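Local atomic coordinates of myosin-2 (Saccharomyces cerevisiae, PDB entry 6IXO), a protein that carries organelles and other cargo along polarized actin cables, gripping receptor proteins with its globular tail and pulling with its motor domain. Residues I98-R109 with S211-E222. Sequence-based numbering, arbitrary orientation.
Sequences IPSGVFWLANVR and SIYWCMKSFHIE. With SO4 (sulfate ion), chain B.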
ATOM      1  N   ILE A  98      -2.160   0.502  -8.786  1.00 25.92           N
ATOM      2  CA  ILE A  98      -0.893   0.552  -8.058  1.00 24.19           C
ATOM      3  C   ILE A  98      -0.106   1.844  -8.409  1.00 27.07           C
ATOM      4  O   ILE A  98       0.224   2.601  -7.497  1.00 27.54           O
ATOM      5  CB  ILE A  98      -0.019  -0.724  -8.335  1.00 28.88           C
ATOM      6  CG1 ILE A  98      -0.688  -1.949  -7.675  1.00 27.33           C
ATOM      7  CG2 ILE A  98       1.408  -0.520  -7.810  1.00 28.35           C
ATOM      8  CD1 ILE A  98      -0.179  -3.349  -8.304  1.00 22.82           C
ATOM      9  N   PRO A  99       0.184   2.100  -9.703  1.00 28.25           N
ATOM     10  CA  PRO A  99       0.944   3.350  -9.932  1.00 27.61           C
ATOM     11  C   PRO A  99       0.194   4.600  -9.478  1.00 29.06           C
ATOM     12  O   PRO A  99       0.842   5.475  -8.891  1.00 33.86           O
ATOM     13  CB  PRO A  99       1.179   3.376 -11.464  1.00 29.66           C
ATOM     14  CG  PRO A  99       0.246   2.346 -12.029  1.00 34.13           C
ATOM     15  CD  PRO A  99      -0.010   1.339 -10.946  1.00 29.49           C
ATOM     16  N   SER A 100      -1.124   4.694  -9.692  1.00 27.26           N
ATOM     17  CA  SER A 100      -1.797   5.946  -9.294  1.00 30.45           C
ATOM     18  C   SER A 100      -1.802   6.085  -7.796  1.00 29.94           C
ATOM     19  O   SER A 100      -1.667   7.174  -7.268  1.00 28.23           O
ATOM     20  CB  SER A 100      -3.205   6.023  -9.842  1.00 29.17           C
ATOM     21  OG  SER A 100      -3.154   6.093 -11.261  1.00 37.81           O
ATOM     22  N   GLY A 101      -1.949   4.974  -7.083  1.00 29.51           N
ATOM     23  CA  GLY A 101      -1.944   5.083  -5.630  1.00 26.80           C
ATOM     24  C   GLY A 101      -0.595   5.502  -5.085  1.00 28.37           C
ATOM     25  O   GLY A 101      -0.500   6.297  -4.162  1.00 26.33           O
ATOM     26  N   VAL A 102       0.475   4.949  -5.632  1.00 22.78           N
ATOM     27  CA  VAL A 102       1.799   5.297  -5.120  1.00 22.14           C
ATOM     28  C   VAL A 102       2.098   6.778  -5.440  1.00 28.23           C
ATOM     29  O   VAL A 102       2.664   7.526  -4.618  1.00 24.98           O
ATOM     30  CB  VAL A 102       2.886   4.380  -5.734  1.00 27.05           C
ATOM     31  CG1 VAL A 102       4.281   4.810  -5.279  1.00 28.81           C
ATOM     32  CG2 VAL A 102       2.604   2.853  -5.320  1.00 24.35           C
ATOM     33  N   PHE A 103       1.700   7.161  -6.640  1.00 28.44           N
ATOM     34  CA  PHE A 103       1.817   8.547  -7.105  1.00 27.93           C
ATOM     35  C   PHE A 103       1.199   9.489  -6.079  1.00 30.32           C
ATOM     36  O   PHE A 103       1.826  10.475  -5.643  1.00 31.56           O
ATOM     37  CB  PHE A 103       1.110   8.684  -8.463  1.00 27.04           C
ATOM     38  CG  PHE A 103       1.120  10.102  -9.012  1.00 27.54           C
ATOM     39  CD1 PHE A 103       2.213  10.564  -9.737  1.00 27.91           C
ATOM     40  CD2 PHE A 103       0.011  10.923  -8.840  1.00 25.16           C
ATOM     41  CE1 PHE A 103       2.226  11.875 -10.256  1.00 29.46           C
ATOM     42  CE2 PHE A 103       0.007  12.242  -9.394  1.00 28.68           C
ATOM     43  CZ  PHE A 103       1.118  12.685 -10.094  1.00 28.66           C
ATOM     44  N   TRP A 104      -0.049   9.213  -5.694  1.00 25.49           N
ATOM     45  CA  TRP A 104      -0.727  10.111  -4.759  1.00 25.51           C
ATOM     46  C   TRP A 104      -0.129  10.029  -3.359  1.00 31.01           C
ATOM     47  O   TRP A 104      -0.059  11.034  -2.668  1.00 29.55           O
ATOM     48  CB  TRP A 104      -2.248   9.847  -4.738  1.00 25.30           C
ATOM     49  CG  TRP A 104      -2.859  10.502  -5.917  1.00 26.04           C
ATOM     50  CD1 TRP A 104      -3.398   9.909  -7.007  1.00 28.16           C
ATOM     51  CD2 TRP A 104      -2.878  11.913  -6.170  1.00 27.97           C
ATOM     52  NE1 TRP A 104      -3.790  10.848  -7.916  1.00 32.54           N
ATOM     53  CE2 TRP A 104      -3.469  12.095  -7.435  1.00 32.19           C
ATOM     54  CE3 TRP A 104      -2.455  13.031  -5.450  1.00 31.25           C
ATOM     55  CZ2 TRP A 104      -3.657  13.352  -7.992  1.00 37.39           C
ATOM     56  CZ3 TRP A 104      -2.618  14.298  -6.026  1.00 31.46           C
ATOM     57  CH2 TRP A 104      -3.223  14.439  -7.274  1.00 33.79           C
ATOM     58  N   LEU A 105       0.319   8.848  -2.936  1.00 31.44           N
ATOM     59  CA  LEU A 105       1.040   8.766  -1.665  1.00 26.84           C
ATOM     60  C   LEU A 105       2.276   9.668  -1.680  1.00 30.82           C
ATOM     61  O   LEU A 105       2.580  10.346  -0.684  1.00 30.55           O
ATOM     62  CB  LEU A 105       1.453   7.299  -1.372  1.00 24.84           C
ATOM     63  CG  LEU A 105       0.264   6.361  -0.997  1.00 31.29           C
ATOM     64  CD1 LEU A 105       0.753   4.875  -0.906  1.00 31.39           C
ATOM     65  CD2 LEU A 105      -0.384   6.793   0.316  1.00 26.33           C
ATOM     66  N   ALA A 106       3.020   9.638  -2.789  1.00 26.81           N
ATOM     67  CA  ALA A 106       4.238  10.458  -2.889  1.00 28.68           C
ATOM     68  C   ALA A 106       3.863  11.949  -2.758  1.00 30.97           C
ATOM     69  O   ALA A 106       4.531  12.734  -2.049  1.00 28.41           O
ATOM     70  CB  ALA A 106       4.929  10.224  -4.194  1.00 28.01           C
ATOM     71  N   ASN A 107       2.792  12.328  -3.446  1.00 28.29           N
ATOM     72  CA  ASN A 107       2.425  13.749  -3.502  1.00 33.33           C
ATOM     73  C   ASN A 107       1.894  14.268  -2.178  1.00 31.25           C
ATOM     74  O   ASN A 107       2.216  15.386  -1.741  1.00 29.59           O
ATOM     75  CB  ASN A 107       1.420  13.985  -4.629  1.00 31.09           C
ATOM     76  CG  ASN A 107       2.119  14.234  -5.928  1.00 32.83           C
ATOM     77  OD1 ASN A 107       2.569  15.377  -6.220  1.00 32.75           O
ATOM     78  ND2 ASN A 107       2.340  13.158  -6.689  1.00 25.34           N
ATOM     79  N   VAL A 108       1.094  13.452  -1.514  1.00 26.94           N
ATOM     80  CA  VAL A 108       0.559  13.858  -0.208  1.00 30.65           C
ATOM     81  C   VAL A 108       1.696  13.873   0.811  1.00 31.89           C
ATOM     82  O   VAL A 108       1.760  14.758   1.686  1.00 33.50           O
ATOM     83  CB  VAL A 108      -0.603  12.943   0.236  1.00 30.01           C
ATOM     84  CG1 VAL A 108      -0.977  13.210   1.684  1.00 28.32           C
ATOM     85  CG2 VAL A 108      -1.818  13.173  -0.686  1.00 29.24           C
ATOM     86  N   ARG A 109       2.647  12.940   0.679  1.00 28.34           N
ATOM     87  CA  ARG A 109       3.813  13.009   1.569  1.00 26.59           C
ATOM     88  C   ARG A 109       4.592  14.304   1.330  1.00 31.65           C
ATOM     89  O   ARG A 109       5.145  14.909   2.271  1.00 30.53           O
ATOM     90  CB  ARG A 109       4.755  11.808   1.371  1.00 31.13           C
ATOM     91  CG  ARG A 109       5.919  11.807   2.355  1.00 35.84           C
ATOM     92  CD  ARG A 109       5.402  11.708   3.798  1.00 38.11           C
ATOM     93  NE  ARG A 109       6.495  11.494   4.764  1.00 34.34           N
ATOM     94  CZ  ARG A 109       6.312  11.442   6.090  1.00 32.34           C
ATOM     95  NH1 ARG A 109       5.076  11.618   6.612  1.00 31.68           N
ATOM     96  NH2 ARG A 109       7.367  11.253   6.890  1.00 37.61           N
ATOM     97  N   SER A 211       4.973  -4.800  -9.496  1.00 29.51           N
ATOM     98  CA  SER A 211       4.482  -3.470  -9.847  1.00 34.97           C
ATOM     99  C   SER A 211       4.526  -2.585  -8.608  1.00 33.81           C
ATOM    100  O   SER A 211       4.923  -1.418  -8.678  1.00 32.87           O
ATOM    101  CB  SER A 211       3.071  -3.578 -10.425  1.00 37.07           C
ATOM    102  OG  SER A 211       2.566  -2.295 -10.766  1.00 39.70           O
ATOM    103  N   ILE A 212       4.147  -3.139  -7.453  1.00 31.77           N
ATOM    104  CA  ILE A 212       4.296  -2.369  -6.218  1.00 29.99           C
ATOM    105  C   ILE A 212       5.749  -2.018  -5.998  1.00 35.32           C
ATOM    106  O   ILE A 212       6.091  -0.861  -5.734  1.00 31.98           O
ATOM    107  CB  ILE A 212       3.774  -3.130  -5.026  1.00 29.24           C
ATOM    108  CG1 ILE A 212       2.254  -3.282  -5.155  1.00 28.55           C
ATOM    109  CG2 ILE A 212       4.046  -2.372  -3.713  1.00 27.61           C
ATOM    110  CD1 ILE A 212       1.657  -4.187  -4.092  1.00 27.46           C
ATOM    111  N   TYR A 213       6.619  -3.015  -6.123  1.00 29.73           N
ATOM    112  CA  TYR A 213       8.047  -2.755  -5.932  1.00 30.70           C
ATOM    113  C   TYR A 213       8.592  -1.657  -6.830  1.00 31.28           C
ATOM    114  O   TYR A 213       9.263  -0.697  -6.353  1.00 32.14           O
ATOM    115  CB  TYR A 213       8.833  -4.070  -6.186  1.00 28.94           C
ATOM    116  CG  TYR A 213      10.336  -3.865  -6.130  1.00 33.49           C
ATOM    117  CD1 TYR A 213      11.015  -3.916  -4.920  1.00 37.28           C
ATOM    118  CD2 TYR A 213      11.071  -3.638  -7.287  1.00 34.74           C
ATOM    119  CE1 TYR A 213      12.390  -3.758  -4.858  1.00 44.56           C
ATOM    120  CE2 TYR A 213      12.454  -3.478  -7.240  1.00 45.02           C
ATOM    121  CZ  TYR A 213      13.102  -3.535  -6.019  1.00 47.26           C
ATOM    122  OH  TYR A 213      14.465  -3.387  -5.948  1.00 50.24           O
ATOM    123  N   TRP A 214       8.348  -1.773  -8.142  1.00 30.16           N
ATOM    124  CA  TRP A 214       8.990  -0.833  -9.085  1.00 35.24           C
ATOM    125  C   TRP A 214       8.378   0.568  -9.038  1.00 36.80           C
ATOM    126  O   TRP A 214       9.093   1.551  -9.233  1.00 37.09           O
ATOM    127  CB  TRP A 214       8.934  -1.381 -10.507  1.00 36.33           C
ATOM    128  CG  TRP A 214       9.992  -2.383 -10.726  1.00 43.65           C
ATOM    129  CD1 TRP A 214       9.836  -3.748 -10.896  1.00 44.16           C
ATOM    130  CD2 TRP A 214      11.401  -2.132 -10.724  1.00 44.28           C
ATOM    131  NE1 TRP A 214      11.077  -4.333 -11.038  1.00 44.47           N
ATOM    132  CE2 TRP A 214      12.047  -3.366 -10.932  1.00 50.08           C
ATOM    133  CE3 TRP A 214      12.179  -0.972 -10.573  1.00 54.58           C
ATOM    134  CZ2 TRP A 214      13.440  -3.478 -10.993  1.00 53.67           C
ATOM    135  CZ3 TRP A 214      13.549  -1.084 -10.638  1.00 58.81           C
ATOM    136  CH2 TRP A 214      14.170  -2.329 -10.843  1.00 55.19           C
ATOM    137  N   CYS A 215       7.069   0.668  -8.747  1.00 34.04           N
ATOM    138  CA  CYS A 215       6.417   1.997  -8.608  1.00 35.33           C
ATOM    139  C   CYS A 215       6.979   2.709  -7.393  1.00 34.83           C
ATOM    140  O   CYS A 215       7.320   3.912  -7.438  1.00 32.67           O
ATOM    141  CB  CYS A 215       4.869   1.853  -8.499  1.00 30.22           C
ATOM    142  SG  CYS A 215       4.128   1.488 -10.113  1.00 39.01           S
ATOM    143  N   MET A 216       7.105   1.969  -6.294  1.00 31.92           N
ATOM    144  CA  MET A 216       7.702   2.543  -5.087  1.00 32.51           C
ATOM    145  C   MET A 216       9.154   2.912  -5.263  1.00 37.77           C
ATOM    146  O   MET A 216       9.593   3.993  -4.825  1.00 39.00           O
ATOM    147  CB  MET A 216       7.548   1.583  -3.922  1.00 31.34           C
ATOM    148  CG  MET A 216       6.071   1.453  -3.586  1.00 36.83           C
ATOM    149  SD  MET A 216       5.862   1.217  -1.846  1.00 49.22           S
ATOM    150  CE  MET A 216       4.079   1.208  -1.722  1.00 45.83           C
ATOM    151  N   LYS A 217       9.914   2.036  -5.913  1.00 34.62           N
ATOM    152  CA  LYS A 217      11.313   2.362  -6.207  1.00 35.77           C
ATOM    153  C   LYS A 217      11.464   3.588  -7.136  1.00 41.69           C
ATOM    154  O   LYS A 217      12.241   4.545  -6.862  1.00 44.32           O
ATOM    155  CB  LYS A 217      12.003   1.129  -6.828  1.00 37.55           C
ATOM    156  CG  LYS A 217      13.489   1.330  -7.016  1.00 50.60           C
ATOM    157  CD  LYS A 217      14.261   0.017  -7.089  1.00 61.49           C
ATOM    158  CE  LYS A 217      15.776   0.307  -7.025  1.00 72.26           C
ATOM    159  NZ  LYS A 217      16.592  -0.923  -6.785  1.00 78.99           N
ATOM    160  N   SER A 218      10.721   3.564  -8.242  1.00 38.31           N
ATOM    161  CA  SER A 218      10.879   4.601  -9.260  1.00 45.02           C
ATOM    162  C   SER A 218      10.345   5.914  -8.748  1.00 45.83           C
ATOM    163  O   SER A 218      10.851   6.975  -9.150  1.00 45.89           O
ATOM    164  CB  SER A 218      10.168   4.256 -10.561  1.00 47.56           C
ATOM    165  OG  SER A 218      10.745   3.119 -11.188  1.00 55.15           O
ATOM    166  N   PHE A 219       9.319   5.857  -7.890  1.00 40.10           N
ATOM    167  CA  PHE A 219       8.700   7.104  -7.416  1.00 40.90           C
ATOM    168  C   PHE A 219       9.348   7.595  -6.135  1.00 41.16           C
ATOM    169  O   PHE A 219       8.779   8.454  -5.455  1.00 41.96           O
ATOM    170  CB  PHE A 219       7.182   6.951  -7.188  1.00 33.11           C
ATOM    171  CG  PHE A 219       6.400   6.702  -8.450  1.00 39.19           C
ATOM    172  CD1 PHE A 219       7.038   6.668  -9.691  1.00 42.28           C
ATOM    173  CD2 PHE A 219       5.022   6.459  -8.393  1.00 40.89           C
ATOM    174  CE1 PHE A 219       6.331   6.404 -10.863  1.00 45.48           C
ATOM    175  CE2 PHE A 219       4.308   6.203  -9.553  1.00 41.64           C
ATOM    176  CZ  PHE A 219       4.970   6.174 -10.799  1.00 46.77           C
ATOM    177  N   HIS A 220      10.518   7.033  -5.812  1.00 38.27           N
ATOM    178  CA  HIS A 220      11.325   7.460  -4.674  1.00 42.24           C
ATOM    179  C   HIS A 220      10.571   7.351  -3.356  1.00 39.79           C
ATOM    180  O   HIS A 220      10.644   8.225  -2.520  1.00 39.16           O
ATOM    181  CB  HIS A 220      11.814   8.912  -4.893  1.00 46.37           C
ATOM    182  CG  HIS A 220      12.426   9.128  -6.242  1.00 54.46           C
ATOM    183  ND1 HIS A 220      13.648   8.595  -6.593  1.00 65.19           N
ATOM    184  CD2 HIS A 220      11.974   9.790  -7.332  1.00 55.93           C
ATOM    185  CE1 HIS A 220      13.931   8.939  -7.836  1.00 65.77           C
ATOM    186  NE2 HIS A 220      12.934   9.663  -8.308  1.00 63.24           N
ATOM    187  N   ILE A 221       9.844   6.267  -3.167  1.00 37.41           N
ATOM    188  CA  ILE A 221       9.107   6.075  -1.926  1.00 38.82           C
ATOM    189  C   ILE A 221      10.014   5.452  -0.895  1.00 40.00           C
ATOM    190  O   ILE A 221      10.756   4.523  -1.203  1.00 41.75           O
ATOM    191  CB  ILE A 221       7.883   5.147  -2.108  1.00 37.38           C
ATOM    192  CG1 ILE A 221       6.912   5.750  -3.111  1.00 43.55           C
ATOM    193  CG2 ILE A 221       7.175   4.938  -0.764  1.00 30.36           C
ATOM    194  CD1 ILE A 221       6.392   7.097  -2.674  1.00 45.76           C
ATOM    195  N   GLU A 222       9.921   5.935   0.334  1.00 42.12           N
ATOM    196  CA  GLU A 222      10.735   5.431   1.440  1.00 48.85           C
ATOM    197  C   GLU A 222      10.548   3.889   1.656  1.00 46.47           C
ATOM    198  O   GLU A 222       9.424   3.394   1.687  1.00 37.48           O
ATOM    199  CB  GLU A 222      10.385   6.257   2.694  1.00 53.61           C
ATOM    200  CG  GLU A 222      10.852   7.790   2.652  1.00 50.76           C
ATOM    201  CD  GLU A 222       9.841   8.812   2.013  1.00 57.71           C
ATOM    202  OE1 GLU A 222       9.978  10.051   2.291  1.00 59.63           O
ATOM    203  OE2 GLU A 222       8.937   8.421   1.221  1.00 46.49           O
TER
HETATM  204  S   SO4 B1601      12.589  -7.699 -11.131  1.00141.08           S
HETATM  205  O1  SO4 B1601      12.437  -9.117 -10.816  1.00143.34           O
HETATM  206  O2  SO4 B1601      11.682  -7.332 -12.216  1.00141.66           O
HETATM  207  O3  SO4 B1601      13.970  -7.440 -11.528  1.00144.01           O
HETATM  208  O4  SO4 B1601      12.271  -6.903  -9.954  1.00138.92           O
HETATM  209  O   HOH W   1       8.958  11.082   4.403  1.00 46.10           O
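V102 meets C215, M216, F219 and I221 where, in the all-helical cargo-binding tail of this class V myosin, one helix packs against another and the turn that follows it, the local helix axes 9.4 Å apart and inclined by 32°. V102 illustrates how the two branches of one residue can serve different parts of an interface. Its CB lies near F219 CD2, and there the two methyls part. CG1, anti to the backbone N (chi1 176°), reaches the turn beyond the partner helix, 3.5 Å from I221 CG1 and close to the F219 ring; CG2 turns to C215 CB and M216 CG, with M216 lying across V102 at about a right angle. W162 of helix 134-180 also touches V102. Toward the start of 98-109, I98 lays CG2 3.6 Å from S211 OG and against I212, while C215 SG sits 3.7 Å from P99 CA. The F219 ring turns its edge to the first helix: CE2 is 3.6 Å from P99 O, in the plane of the ring, and that carbonyl also accepts the backbone bond from F103 N. Beyond F219 a Schellman motif with H220 in its positive-phi position ends helix 202-218, and the chain then brings I221 CD1 to 3.8 Å from A106 CB. No direct hydrogen bond crosses between the segments, and the contacts at the buried centre are mostly apolar. At the far end R109 and E222 stand too far apart for a salt bridge; E222 OE2 pairs with R387, while a water accepts from R109 NE and donates to E222 OE1 at 2.6 Å.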